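Side-chain contacts in rhamnosidase B (Bacillus sp., PDB 2OKX), which hydrolyses terminal alpha-L-rhamnose units from glycosides, as a member of glycoside hydrolase family 78: residues Gly399-Arg404 and Asp436-Ile441; Phe802-Tyr807 and Leu821-Arg826; Ala810-Lys813 and Leu819-Asp822. All coordinates share one frame; numbering follows the deposited sequence. Where two conformers were deposited one is given.

Contact 1 (Gly399-Arg404 and Asp436-Ile441); sequences GSNVWR and DCELVI
The guanidinium of Arg404 meets the carboxylate of Glu438 at its edge, not over a face, and the two flat groups lie nearly coplanar, 7° apart. Arg404 NH1 supplies the link, a salt bridge and hydrogen bond of 2.8 Å to Glu438 OE1. This oxygen takes the bond through its syn lone pair, on the side of its partner OE2, although it sits 20° out of the guanidinium plane and the N-H points at it imperfectly. Glu438 OE2 stands 3.2 Å from the same Arg404 NH1, so one nitrogen faces both oxygens and the pair does not form the two-pronged arginine-carboxylate fork. Arg404 CD runs alongside, 3.6 Å from Glu438 OE1, and the bend at chi3 (-59°) then swings the guanidinium so that NH1 reaches the same oxygen.

The same carboxylate oxygen is gripped a second time. A water donates to Glu438 OE1 and to Asn401 OD1, at 2.7 Å each, bridging two acceptors that could not bond directly. Asn401 suits this place because its amide has two ends: while OD1 takes the water, ND2 bonds back to Val397 O in the preceding turn, which fixes the rotation of the amide. Glutamate reaches across because its chain is extended beyond CG, while its backbone pairs with Ser212 of the adjoining strand. Phe509 lies against both Asn401 and Glu438, and the glutamate is buried although Arg404 keeps some exposure; the arginine probably helps to keep it ionised.

Helix 397-402 and the segment leaving it thus pack on a mixed sheet in which strand 436-443 pairs antiparallel with 207-215 and 507-513; strand 436-443 belongs to the concanavalin-like domain of bacterial alpha-L-rhamnosidases.

Contact 2 (Phe802-Tyr807 and Leu821-Arg826); sequences FMSFFY and LDDIRR
Asp823 OD2 is held by three partners: a water that donates to it at 2.7 Å, the hydroxyl of Tyr808 and the side-chain amide of Asn827. The water is the link to the other helix, since it also hydrogen-bonds Ser804 OG at 2.7 Å. The short serine side chain stops with Ser804 OG 4.4 Å from Asp823 OD2, a gap that this one water spans, and Ser804 OG has a second partner in Tyr843 OH.

The other carboxylate oxygen turns to an aromatic edge. Asp823 OD1 lies near the plane of the Tyr807 ring, 3.8 Å from CE2, with ring and carboxylate planes 71° apart; the slightly positive rim of the ring is a fitting neighbour for an acceptor. With CG anti to the backbone N (chi1 176°), Tyr807 sends its ring across the gap, and its OH goes on to bond Leu788 O. Asp823 OD1 also binds a glycerol, probably from the crystallisation liquor.

A water-bridged polar contact is thus combined with a carboxylate at a ring edge between helices 801-813 and 817-833, which follow one another in the chain. Such paired helices are the building units of the six-hairpin glycosidase domain, consistent with the (alpha/alpha)6 barrel of this family.

Contact 3 (Ala810-Lys813 and Leu819-Asp822); sequences ALEK and LMLD
Leu811 drives both of its methyl branches into the following helix. Its two methyls spread apart, and each finds a different neighbour. CD1 lies against the backbone of Met820, 3.6 Å from CA, and approaches that residue's CB at 3.9 Å. CD2 meets Leu819 CD2 tip to tip at 3.6 Å, the two side chains crossing at about a right angle. A branched leucine suits this place because one residue can serve two consecutive positions of the opposing helix.

Met820 answers in the reverse direction. Its chain runs out extended and then turns at chi3 (-65°), which sets the terminal methyl beside the next residue of the first helix: CE is 4.0 Å from Glu812 N and equally 4.0 Å from Glu812 OE2. An unbranched, flexible thioether can follow such a path, and it is also lined by Tyr808 and by Phe871 and Ser875 of helix 868-876.

Glu812 is bent at chi2 (65°), curling its carboxylate back beside the methionine methyl instead of extending outward. The carboxylate's own needs are met elsewhere: OE1 forms a salt bridge with Lys880, and OE2 is hydrogen-bonded by Ser875 and Gln817.

No hydrogen bond joins residues 810-813 to 819-822. Cohesion across this junction therefore comes from dispersion and from withdrawal of apolar surface from water, with the glutamate's charge directed to partners beyond the two segments.

In the fold
Contacts 2 and 3 belong to one helix pair, 801-813 with 817-833: their centres are 7 Å apart, their segments overlap at Leu821 and Asp822, and the touch between them is Tyr807 OH packing on Leu819 CD2 at 3.7 Å. Moving toward the turn between the helices, the interface changes from water-bridged and polar to apolar. Contact 1 is remote, its centre about 37 Å from that of contact 2 and about 45 Å from that of contact 3, in the beta-rich part of the chain, where strand 436-443 belongs to the same concanavalin-like domain as His522, a ligand of a bound calcium ion. The glycerol at Asp823 places a small molecule beside contact 2, without proving an active site.

Contact 1 (Gly399-Arg404 and Asp436-Ile441)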
loop_
_atom_site.group_PDB
_atom_site.type_symbol
_atom_site.label_atom_id
_atom_site.label_comp_id
_atom_site.label_asym_id
_atom_site.label_seq_id
_atom_site.Cartn_x
_atom_site.Cartn_y
_atom_site.Cartn_z
ATOM N N GLY A 399 -2.365 18.279 8.487
ATOM C CA GLY A 399 -2.089 19.685 8.252
ATOM C C GLY A 399 -1.450 20.359 9.445
ATOM O O GLY A 399 -0.607 21.243 9.289
ATOM N N SER A 400 -1.854 19.936 10.641
ATOM C CA SER A 400 -1.330 20.489 11.884
ATOM C C SER A 400 0.122 20.073 12.124
ATOM O O SER A 400 0.820 20.676 12.942
ATOM C CB SER A 400 -2.197 20.039 13.065
ATOM O OG SER A 400 -3.533 20.504 12.937
ATOM N N ASN A 401 0.574 19.036 11.421
ATOM C CA ASN A 401 1.953 18.572 11.554
ATOM C C ASN A 401 2.842 19.128 10.448
ATOM O O ASN A 401 4.009 19.446 10.683
ATOM C CB ASN A 401 2.006 17.039 11.551
ATOM C CG ASN A 401 2.006 16.464 12.949
ATOM O OD1 ASN A 401 3.015 16.525 13.655
ATOM N ND2 ASN A 401 0.872 15.914 13.366
ATOM N N VAL A 402 2.291 19.246 9.242
ATOM C CA VAL A 402 3.045 19.781 8.118
ATOM C C VAL A 402 3.337 21.257 8.350
ATOM O O VAL A 402 4.430 21.734 8.062
ATOM C CB VAL A 402 2.271 19.612 6.797
ATOM C CG1 VAL A 402 2.989 20.344 5.665
ATOM C CG2 VAL A 402 2.151 18.133 6.475
ATOM N N TRP A 403 2.355 21.989 8.863
ATOM C CA TRP A 403 2.572 23.398 9.150
ATOM C C TRP A 403 2.373 23.650 10.628
ATOM O O TRP A 403 1.247 23.630 11.128
ATOM C CB TRP A 403 1.623 24.292 8.340
ATOM C CG TRP A 403 1.798 25.777 8.617
ATOM C CD1 TRP A 403 2.896 26.395 9.151
ATOM C CD2 TRP A 403 0.859 26.820 8.318
ATOM N NE1 TRP A 403 2.698 27.757 9.200
ATOM C CE2 TRP A 403 1.458 28.044 8.694
ATOM C CE3 TRP A 403 -0.427 26.838 7.766
ATOM C CZ2 TRP A 403 0.812 29.279 8.535
ATOM C CZ3 TRP A 403 -1.072 28.069 7.605
ATOM C CH2 TRP A 403 -0.448 29.269 7.991
ATOM N N ARG A 404 3.484 23.856 11.321
ATOM C CA ARG A 404 3.475 24.144 12.745
ATOM C C ARG A 404 3.929 25.595 12.842
ATOM O O ARG A 404 5.033 25.934 12.420
ATOM C CB ARG A 404 4.458 23.227 13.494
ATOM C CG ARG A 404 4.076 21.749 13.477
ATOM C CD ARG A 404 5.160 20.873 14.104
ATOM N NE ARG A 404 6.438 21.019 13.410
ATOM C CZ ARG A 404 7.586 20.499 13.831
ATOM N NH1 ARG A 404 7.630 19.787 14.949
ATOM N NH2 ARG A 404 8.700 20.715 13.148
ATOM N N ASP A 436 1.515 23.054 22.609
ATOM C CA ASP A 436 1.257 21.628 22.760
ATOM C C ASP A 436 2.568 20.870 22.985
ATOM O O ASP A 436 3.652 21.408 22.766
ATOM C CB ASP A 436 0.578 21.091 21.500
ATOM C CG ASP A 436 -0.651 21.895 21.105
ATOM O OD1 ASP A 436 -0.990 21.895 19.904
ATOM O OD2 ASP A 436 -1.282 22.514 21.992
ATOM N N CYS A 437 2.457 19.615 23.405
ATOM C CA CYS A 437 3.630 18.786 23.653
ATOM C C CYS A 437 3.766 17.735 22.558
ATOM O O CYS A 437 2.939 16.836 22.454
ATOM C CB CYS A 437 3.516 18.086 25.008
ATOM S SG CYS A 437 4.946 17.055 25.424
ATOM N N GLU A 438 4.811 17.857 21.747
ATOM C CA GLU A 438 5.041 16.907 20.667
ATOM C C GLU A 438 6.173 15.932 20.984
ATOM O O GLU A 438 7.290 16.340 21.294
ATOM C CB GLU A 438 5.383 17.645 19.375
ATOM C CG GLU A 438 5.847 16.721 18.248
ATOM C CD GLU A 438 6.529 17.479 17.130
ATOM O OE1 GLU A 438 5.825 18.129 16.327
ATOM O OE2 GLU A 438 7.776 17.434 17.065
ATOM N N LEU A 439 5.871 14.644 20.903
ATOM C CA LEU A 439 6.864 13.604 21.134
ATOM C C LEU A 439 7.105 12.886 19.813
ATOM O O LEU A 439 6.151 12.526 19.131
ATOM C CB LEU A 439 6.345 12.577 22.142
ATOM C CG LEU A 439 6.654 12.710 23.633
ATOM C CD1 LEU A 439 6.313 14.090 24.134
ATOM C CD2 LEU A 439 5.870 11.639 24.382
ATOM N N VAL A 440 8.367 12.695 19.439
ATOM C CA VAL A 440 8.669 11.944 18.223
ATOM C C VAL A 440 9.205 10.611 18.723
ATOM O O VAL A 440 10.294 10.539 19.297
ATOM C CB VAL A 440 9.723 12.638 17.330
ATOM C CG1 VAL A 440 10.076 11.731 16.151
ATOM C CG2 VAL A 440 9.163 13.952 16.795
ATOM N N ILE A 441 8.406 9.568 18.531
ATOM C CA ILE A 441 8.732 8.220 18.972
ATOM C C ILE A 441 9.349 7.449 17.813
ATOM O O ILE A 441 8.750 7.368 16.749
ATOM C CB ILE A 441 7.448 7.478 19.420
ATOM C CG1 ILE A 441 6.722 8.287 20.503
ATOM C CG2 ILE A 441 7.788 6.088 19.912
ATOM C CD1 ILE A 441 7.535 8.528 21.737
HETATM O O HOH W 1 3.174 17.786 16.051
#

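Contact 2 (Phe802-Tyr807 and Leu821-Arg826)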
loop_
_atom_site.group_PDB
_atom_site.type_symbol
_atom_site.label_atom_id
_atom_site.label_comp_id
_atom_site.label_asym_id
_atom_site.label_seq_id
_atom_site.Cartn_x
_atom_site.Cartn_y
_atom_site.Cartn_z
ATOM N N PHE A 802 13.505 -2.032 -8.356
ATOM C CA PHE A 802 12.564 -2.940 -9.006
ATOM C C PHE A 802 13.196 -3.376 -10.320
ATOM O O PHE A 802 13.279 -4.567 -10.624
ATOM C CB PHE A 802 11.243 -2.215 -9.285
ATOM C CG PHE A 802 10.292 -2.986 -10.166
ATOM C CD1 PHE A 802 9.775 -2.406 -11.320
ATOM C CD2 PHE A 802 9.892 -4.276 -9.827
ATOM C CE1 PHE A 802 8.871 -3.100 -12.128
ATOM C CE2 PHE A 802 8.987 -4.978 -10.627
ATOM C CZ PHE A 802 8.476 -4.388 -11.780
ATOM N N MET A 803 13.639 -2.391 -11.093
ATOM C CA MET A 803 14.281 -2.644 -12.374
ATOM C C MET A 803 15.627 -3.324 -12.127
ATOM O O MET A 803 16.066 -4.147 -12.928
ATOM C CB MET A 803 14.470 -1.324 -13.127
ATOM C CG MET A 803 15.016 -1.460 -14.542
ATOM S SD MET A 803 13.984 -2.459 -15.650
ATOM C CE MET A 803 15.240 -3.562 -16.337
ATOM N N SER A 804 16.277 -2.983 -11.015
ATOM C CA SER A 804 17.560 -3.595 -10.674
ATOM C C SER A 804 17.416 -5.116 -10.603
ATOM O O SER A 804 18.336 -5.850 -10.957
ATOM C CB SER A 804 18.073 -3.078 -9.324
ATOM O OG SER A 804 18.568 -1.752 -9.420
ATOM N N PHE A 805 16.257 -5.582 -10.148
ATOM C CA PHE A 805 16.007 -7.019 -10.025
ATOM C C PHE A 805 16.177 -7.702 -11.378
ATOM O O PHE A 805 16.855 -8.728 -11.487
ATOM C CB PHE A 805 14.591 -7.270 -9.495
ATOM C CG PHE A 805 14.354 -8.684 -9.027
ATOM C CD1 PHE A 805 14.378 -9.748 -9.924
ATOM C CD2 PHE A 805 14.091 -8.946 -7.685
ATOM C CE1 PHE A 805 14.143 -11.056 -9.495
ATOM C CE2 PHE A 805 13.853 -10.246 -7.241
ATOM C CZ PHE A 805 13.878 -11.306 -8.147
ATOM N N PHE A 806 15.551 -7.136 -12.402
ATOM C CA PHE A 806 15.641 -7.692 -13.745
ATOM C C PHE A 806 17.080 -7.592 -14.242
ATOM O O PHE A 806 17.575 -8.488 -14.926
ATOM C CB PHE A 806 14.683 -6.947 -14.684
ATOM C CG PHE A 806 13.232 -7.115 -14.321
ATOM C CD1 PHE A 806 12.627 -8.365 -14.383
ATOM C CD2 PHE A 806 12.473 -6.027 -13.896
ATOM C CE1 PHE A 806 11.284 -8.533 -14.025
ATOM C CE2 PHE A 806 11.131 -6.183 -13.537
ATOM C CZ PHE A 806 10.536 -7.436 -13.601
ATOM N N TYR A 807 17.756 -6.508 -13.879
ATOM C CA TYR A 807 19.145 -6.304 -14.277
ATOM C C TYR A 807 20.031 -7.406 -13.683
ATOM O O TYR A 807 20.929 -7.926 -14.354
ATOM C CB TYR A 807 19.613 -4.922 -13.811
ATOM C CG TYR A 807 21.069 -4.609 -14.080
ATOM C CD1 TYR A 807 21.631 -4.806 -15.344
ATOM C CD2 TYR A 807 21.878 -4.095 -13.074
ATOM C CE1 TYR A 807 22.968 -4.493 -15.592
ATOM C CE2 TYR A 807 23.209 -3.778 -13.310
ATOM C CZ TYR A 807 23.746 -3.980 -14.569
ATOM O OH TYR A 807 25.060 -3.657 -14.790
ATOM N N LEU A 821 27.253 -8.002 -7.322
ATOM C CA LEU A 821 27.573 -7.661 -5.940
ATOM C C LEU A 821 27.978 -6.202 -5.787
ATOM O O LEU A 821 27.550 -5.528 -4.846
ATOM C CB LEU A 821 28.701 -8.550 -5.399
ATOM C CG LEU A 821 28.356 -10.011 -5.118
ATOM C CD1 LEU A 821 29.500 -10.653 -4.342
ATOM C CD2 LEU A 821 27.066 -10.092 -4.316
ATOM N N ASP A 822 28.810 -5.711 -6.697
ATOM C CA ASP A 822 29.235 -4.321 -6.608
ATOM C C ASP A 822 28.069 -3.365 -6.804
ATOM O O ASP A 822 28.031 -2.296 -6.193
ATOM C CB ASP A 822 30.343 -4.019 -7.617
ATOM C CG ASP A 822 31.676 -4.615 -7.207
ATOM O OD1 ASP A 822 31.903 -4.802 -5.992
ATOM O OD2 ASP A 822 32.505 -4.883 -8.095
ATOM N N ASP A 823 27.117 -3.742 -7.650
ATOM C CA ASP A 823 25.956 -2.894 -7.884
ATOM C C ASP A 823 25.115 -2.862 -6.607
ATOM O O ASP A 823 24.653 -1.803 -6.180
ATOM C CB ASP A 823 25.111 -3.428 -9.043
ATOM C CG ASP A 823 24.088 -2.412 -9.532
ATOM O OD1 ASP A 823 24.439 -1.583 -10.397
ATOM O OD2 ASP A 823 22.939 -2.433 -9.040
ATOM N N ILE A 824 24.914 -4.031 -6.003
ATOM C CA ILE A 824 24.142 -4.114 -4.773
ATOM C C ILE A 824 24.813 -3.263 -3.697
ATOM O O ILE A 824 24.154 -2.471 -3.019
ATOM C CB ILE A 824 24.018 -5.584 -4.294
ATOM C CG1 ILE A 824 23.083 -6.350 -5.233
ATOM C CG2 ILE A 824 23.490 -5.640 -2.862
ATOM C CD1 ILE A 824 23.025 -7.844 -4.968
ATOM N N ARG A 825 26.124 -3.416 -3.549
ATOM C CA ARG A 825 26.869 -2.647 -2.558
ATOM C C ARG A 825 26.651 -1.145 -2.734
ATOM O O ARG A 825 26.387 -0.435 -1.769
ATOM C CB ARG A 825 28.363 -2.954 -2.661
ATOM C CG ARG A 825 28.747 -4.322 -2.117
ATOM C CD ARG A 825 30.069 -4.802 -2.681
ATOM N NE ARG A 825 30.493 -6.045 -2.041
ATOM C CZ ARG A 825 31.253 -6.967 -2.620
ATOM N NH1 ARG A 825 31.677 -6.801 -3.867
ATOM N NH2 ARG A 825 31.598 -8.052 -1.942
ATOM N N ARG A 826 26.758 -0.672 -3.969
ATOM C CA ARG A 826 26.590 0.748 -4.252
ATOM C C ARG A 826 25.163 1.240 -4.052
ATOM O O ARG A 826 24.919 2.189 -3.301
ATOM C CB ARG A 826 27.040 1.061 -5.686
ATOM C CG ARG A 826 26.681 2.471 -6.148
ATOM C CD ARG A 826 27.308 2.839 -7.496
ATOM N NE ARG A 826 27.127 1.806 -8.515
ATOM C CZ ARG A 826 27.991 0.821 -8.739
ATOM N NH1 ARG A 826 29.100 0.736 -8.017
ATOM N NH2 ARG A 826 27.747 -0.079 -9.682
HETATM O O HOH W 2 20.947 -1.561 -10.572
#

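Contact 3 (Ala810-Lys813 and Leu819-Asp822)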
loop_
_atom_site.group_PDB
_atom_site.type_symbol
_atom_site.label_atom_id
_atom_site.label_comp_id
_atom_site.label_asym_id
_atom_site.label_seq_id
_atom_site.Cartn_x
_atom_site.Cartn_y
_atom_site.Cartn_z
ATOM N N ALA A 810 19.743 -10.612 -15.417
ATOM C CA ALA A 810 20.532 -10.543 -16.639
ATOM C C ALA A 810 22.008 -10.793 -16.329
ATOM O O ALA A 810 22.687 -11.510 -17.070
ATOM C CB ALA A 810 20.358 -9.174 -17.309
ATOM N N LEU A 811 22.507 -10.205 -15.241
ATOM C CA LEU A 811 23.909 -10.398 -14.867
ATOM C C LEU A 811 24.171 -11.862 -14.508
ATOM O O LEU A 811 25.254 -12.382 -14.759
ATOM C CB LEU A 811 24.295 -9.490 -13.688
ATOM C CG LEU A 811 24.316 -7.979 -13.962
ATOM C CD1 LEU A 811 24.658 -7.230 -12.683
ATOM C CD2 LEU A 811 25.339 -7.662 -15.047
ATOM N N GLU A 812 23.176 -12.521 -13.924
ATOM C CA GLU A 812 23.313 -13.926 -13.559
ATOM C C GLU A 812 23.420 -14.745 -14.847
ATOM O O GLU A 812 24.280 -15.614 -14.976
ATOM C CB GLU A 812 22.098 -14.387 -12.748
ATOM C CG GLU A 812 22.049 -15.890 -12.494
ATOM C CD GLU A 812 23.197 -16.388 -11.623
ATOM O OE1 GLU A 812 23.467 -17.604 -11.651
ATOM O OE2 GLU A 812 23.822 -15.578 -10.904
ATOM N N LYS A 813 22.544 -14.441 -15.798
ATOM C CA LYS A 813 22.527 -15.122 -17.086
ATOM C C LYS A 813 23.850 -14.905 -17.822
ATOM O O LYS A 813 24.338 -15.798 -18.512
ATOM C CB LYS A 813 21.366 -14.587 -17.932
ATOM C CG LYS A 813 21.238 -15.201 -19.318
ATOM C CD LYS A 813 20.054 -14.593 -20.063
ATOM C CE LYS A 813 19.906 -15.174 -21.468
ATOM N NZ LYS A 813 19.580 -16.628 -21.438
ATOM N N LEU A 819 29.906 -8.190 -10.652
ATOM C CA LEU A 819 29.333 -6.903 -11.025
ATOM C C LEU A 819 28.010 -6.723 -10.284
ATOM O O LEU A 819 27.648 -5.611 -9.892
ATOM C CB LEU A 819 29.079 -6.847 -12.531
ATOM C CG LEU A 819 28.534 -5.509 -13.038
ATOM C CD1 LEU A 819 29.572 -4.415 -12.801
ATOM C CD2 LEU A 819 28.196 -5.613 -14.522
ATOM N N MET A 820 27.288 -7.827 -10.112
ATOM C CA MET A 820 26.013 -7.814 -9.408
ATOM C C MET A 820 26.259 -7.391 -7.962
ATOM O O MET A 820 25.566 -6.521 -7.435
ATOM C CB MET A 820 25.373 -9.207 -9.447
ATOM C CG MET A 820 23.996 -9.292 -8.801
ATOM S SD MET A 820 23.509 -10.999 -8.418
ATOM C CE MET A 820 23.379 -11.700 -10.063
ATOM N N LEU A 821 27.253 -8.002 -7.322
ATOM C CA LEU A 821 27.573 -7.661 -5.940
ATOM C C LEU A 821 27.978 -6.202 -5.787
ATOM O O LEU A 821 27.550 -5.528 -4.846
ATOM C CB LEU A 821 28.701 -8.550 -5.399
ATOM C CG LEU A 821 28.356 -10.011 -5.118
ATOM C CD1 LEU A 821 29.500 -10.653 -4.342
ATOM C CD2 LEU A 821 27.066 -10.092 -4.316
ATOM N N ASP A 822 28.810 -5.711 -6.697
ATOM C CA ASP A 822 29.235 -4.321 -6.608
ATOM C C ASP A 822 28.069 -3.365 -6.804
ATOM O O ASP A 822 28.031 -2.296 -6.193
ATOM C CB ASP A 822 30.343 -4.019 -7.617
ATOM C CG ASP A 822 31.676 -4.615 -7.207
ATOM O OD1 ASP A 822 31.903 -4.802 -5.992
ATOM O OD2 ASP A 822 32.505 -4.883 -8.095
#